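Local coordinates for lytic chitin monooxygenase (Enterococcus faecalis, PDB 4A02), which cleaves glycosidic bonds in alpha- and beta-chitin oxidatively by a copper-dependent mechanism, releasing oxidized chitooligosaccharides, at residues A[130-135]-A[142-147]. Numbering follows the deposited sequence.
Sequences QTINIP and HVIYAV
Three isoleucines, Ile132 and Ile134 of strand 127-134 and Ile144 of strand 142-150, carry this buried, wholly apolar contact. Ile144 faces both of the others and serves each with a different branch. Its long arm meets Ile134 end to end, CD1 of Ile144 lying 4.0 Å from CD1 of Ile134, while its short branch faces Ile132, with CG2 of Ile144 4.5 Å from CD1 of Ile132, a looser touch. In Ile144 the CG1 arm is anti to the carbonyl carbon (chi1 -60°) and then extended (chi2 166°), which carries the terminal methyl out toward the opposing strand. Ile134 starts the same way but bends at its second torsion (chi2 -60°), and the two side chains cross at roughly a right angle, meeting through single methyl groups. The strands themselves stay well apart: CA of Ile134 is 9.4 Å from CA of Ile144, and CA of Ile132 is 10.5 Å from CA of Ala146, whose methyl points toward the facing strand and packs on Trp80 and Tyr93. Leu76 beside Ile134, Ile114 beside Ile132 and Ile95 beside Ile144 extend the apolar layer. Strand 127-134 pairs with 74-82, whereas 142-150 pairs with 88-96 and 155-165, so the isoleucines join two different sheets, as in the hydrophobic core of the beta-sandwich of AA10 lytic polysaccharide monooxygenases.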
ATOM      1  N   GLN A 130       5.769   0.925  12.064  1.00  8.98           N
ATOM      2  CA  GLN A 130       5.352  -0.415  12.454  1.00  9.08           C
ATOM      3  C   GLN A 130       6.308  -1.400  11.882  1.00  8.66           C
ATOM      4  O   GLN A 130       7.095  -1.070  11.017  1.00 13.06           O
ATOM      5  CB  GLN A 130       3.963  -0.709  11.963  1.00  9.56           C
ATOM      6  CG  GLN A 130       2.980   0.283  12.546  1.00 11.65           C
ATOM      7  CD  GLN A 130       1.567   0.078  12.071  1.00 10.51           C
ATOM      8  OE1 GLN A 130       1.261  -0.426  10.990  1.00 12.00           O
ATOM      9  NE2 GLN A 130       0.651   0.520  12.898  1.00 12.96           N
ATOM     10  N   THR A 131       6.306  -2.628  12.398  1.00  9.00           N
ATOM     11  CA  THR A 131       7.144  -3.670  11.890  1.00  8.67           C
ATOM     12  C   THR A 131       6.304  -4.870  11.492  1.00  9.17           C
ATOM     13  O   THR A 131       5.491  -5.298  12.311  1.00 12.54           O
ATOM     14  CB  THR A 131       8.215  -4.091  12.930  1.00  9.95           C
ATOM     15  OG1 THR A 131       8.932  -2.891  13.314  1.00 11.11           O
ATOM     16  CG2 THR A 131       9.119  -5.169  12.384  1.00 11.50           C
ATOM     17  N   ILE A 132       6.486  -5.369  10.288  1.00  8.24           N
ATOM     18  CA  ILE A 132       5.774  -6.537   9.790  1.00  8.52           C
ATOM     19  C   ILE A 132       6.765  -7.596   9.363  1.00  8.17           C
ATOM     20  O   ILE A 132       7.898  -7.305   8.975  1.00 10.02           O
ATOM     21  CB  ILE A 132       4.796  -6.145   8.649  1.00  9.08           C
ATOM     22  CG1 ILE A 132       5.562  -5.706   7.388  1.00  8.79           C
ATOM     23  CG2 ILE A 132       3.809  -5.134   9.130  1.00 10.30           C
ATOM     24  CD1 ILE A 132       4.625  -5.424   6.226  1.00 10.38           C
ATOM     25  N   ASN A 133       6.357  -8.857   9.377  1.00  8.63           N
ATOM     26  CA  ASN A 133       7.223  -9.956   9.021  1.00  8.31           C
ATOM     27  C   ASN A 133       7.008 -10.370   7.597  1.00  7.77           C
ATOM     28  O   ASN A 133       5.966 -10.910   7.223  1.00  9.25           O
ATOM     29  CB  ASN A 133       7.049 -11.144   9.960  1.00 10.75           C
ATOM     30  CG  ASN A 133       7.493 -10.798  11.355  1.00 15.86           C
ATOM     31  OD1 ASN A 133       8.572 -10.214  11.519  1.00 20.87           O
ATOM     32  ND2 ASN A 133       6.690 -11.208  12.299  1.00 22.84           N
ATOM     33  N   ILE A 134       8.011 -10.147   6.739  1.00  7.44           N
ATOM     34  CA  ILE A 134       7.978 -10.600   5.370  1.00  7.63           C
ATOM     35  C   ILE A 134       8.292 -12.085   5.358  1.00  7.54           C
ATOM     36  O   ILE A 134       9.374 -12.487   5.825  1.00  8.01           O
ATOM     37  CB  ILE A 134       8.953  -9.805   4.498  1.00  7.51           C
ATOM     38  CG1 ILE A 134       8.673  -8.315   4.564  1.00  7.84           C
ATOM     39  CG2 ILE A 134       8.985 -10.356   3.085  1.00  8.66           C
ATOM     40  CD1 ILE A 134       7.288  -7.893   4.108  1.00  9.65           C
ATOM     41  N   PRO A 135       7.404 -12.945   4.842  1.00  8.07           N
ATOM     42  CA  PRO A 135       7.668 -14.401   4.906  1.00  8.47           C
ATOM     43  C   PRO A 135       8.953 -14.763   4.247  1.00  8.16           C
ATOM     44  O   PRO A 135       9.345 -14.231   3.202  1.00  8.05           O
ATOM     45  CB  PRO A 135       6.439 -14.997   4.224  1.00  9.13           C
ATOM     46  CG  PRO A 135       5.354 -13.965   4.408  1.00  9.92           C
ATOM     47  CD  PRO A 135       6.072 -12.647   4.275  1.00  8.97           C
ATOM     48  N   HIS A 142       7.384  -8.270  -5.651  1.00  5.43           N
ATOM     49  CA  HIS A 142       6.189  -8.482  -4.877  1.00  5.54           C
ATOM     50  C   HIS A 142       5.492  -7.158  -4.653  1.00  5.20           C
ATOM     51  O   HIS A 142       6.077  -6.084  -4.782  1.00  5.67           O
ATOM     52  CB  HIS A 142       6.522  -9.140  -3.513  1.00  5.76           C
ATOM     53  CG  HIS A 142       6.779 -10.617  -3.697  1.00  5.91           C
ATOM     54  ND1 HIS A 142       5.694 -11.452  -3.906  1.00  6.94           N
ATOM     55  CD2 HIS A 142       7.927 -11.325  -3.821  1.00  6.47           C
ATOM     56  CE1 HIS A 142       6.208 -12.631  -4.095  1.00  7.33           C
ATOM     57  NE2 HIS A 142       7.533 -12.608  -4.058  1.00  6.89           N
ATOM     58  N   VAL A 143       4.191  -7.263  -4.305  1.00  5.44           N
ATOM     59  CA  VAL A 143       3.402  -6.123  -3.895  1.00  5.26           C
ATOM     60  C   VAL A 143       2.943  -6.356  -2.477  1.00  5.35           C
ATOM     61  O   VAL A 143       2.308  -7.368  -2.172  1.00  6.19           O
ATOM     62  CB  VAL A 143       2.220  -5.861  -4.851  1.00  5.91           C
ATOM     63  CG1 VAL A 143       1.345  -4.712  -4.348  1.00  6.76           C
ATOM     64  CG2 VAL A 143       2.719  -5.565  -6.257  1.00  6.66           C
ATOM     65  N   ILE A 144       3.254  -5.395  -1.600  1.00  5.38           N
ATOM     66  CA  ILE A 144       2.678  -5.307  -0.267  1.00  5.49           C
ATOM     67  C   ILE A 144       1.461  -4.412  -0.358  1.00  5.52           C
ATOM     68  O   ILE A 144       1.496  -3.365  -0.983  1.00  6.21           O
ATOM     69  CB  ILE A 144       3.703  -4.769   0.745  1.00  5.83           C
ATOM     70  CG1 ILE A 144       4.929  -5.671   0.847  1.00  6.60           C
ATOM     71  CG2 ILE A 144       3.067  -4.519   2.103  1.00  6.77           C
ATOM     72  CD1 ILE A 144       6.085  -5.041   1.563  1.00  8.33           C
ATOM     73  N   TYR A 145       0.362  -4.829   0.287  1.00  5.69           N
ATOM     74  CA  TYR A 145      -0.860  -4.048   0.316  1.00  5.65           C
ATOM     75  C   TYR A 145      -1.133  -3.681   1.775  1.00  5.63           C
ATOM     76  O   TYR A 145      -1.328  -4.557   2.598  1.00  6.70           O
ATOM     77  CB  TYR A 145      -2.020  -4.797  -0.269  1.00  6.31           C
ATOM     78  CG  TYR A 145      -3.208  -3.988  -0.692  1.00  6.17           C
ATOM     79  CD1 TYR A 145      -3.059  -2.903  -1.535  1.00  6.66           C
ATOM     80  CD2 TYR A 145      -4.492  -4.359  -0.318  1.00  6.66           C
ATOM     81  CE1 TYR A 145      -4.175  -2.162  -1.969  1.00  6.57           C
ATOM     82  CE2 TYR A 145      -5.604  -3.666  -0.798  1.00  6.84           C
ATOM     83  CZ  TYR A 145      -5.439  -2.577  -1.620  1.00  6.13           C
ATOM     84  OH  TYR A 145      -6.550  -1.945  -2.091  1.00  6.75           O
ATOM     85  N   ALA A 146      -1.071  -2.392   2.058  1.00  5.53           N
ATOM     86  CA  ALA A 146      -1.190  -1.852   3.412  1.00  5.74           C
ATOM     87  C   ALA A 146      -2.508  -1.101   3.517  1.00  6.00           C
ATOM     88  O   ALA A 146      -2.840  -0.305   2.651  1.00  6.85           O
ATOM     89  CB  ALA A 146      -0.027  -0.928   3.679  1.00  6.58           C
ATOM     90  N   VAL A 147      -3.248  -1.359   4.604  1.00  5.96           N
ATOM     91  CA  VAL A 147      -4.603  -0.832   4.744  1.00  6.42           C
ATOM     92  C   VAL A 147      -4.775  -0.208   6.111  1.00  6.63           C
ATOM     93  O   VAL A 147      -4.724  -0.891   7.149  1.00  7.53           O
ATOM     94  CB  VAL A 147      -5.640  -1.974   4.568  1.00  7.34           C
ATOM     95  CG1 VAL A 147      -7.052  -1.368   4.607  1.00  8.32           C
ATOM     96  CG2 VAL A 147      -5.408  -2.721   3.280  1.00  7.70           C
TER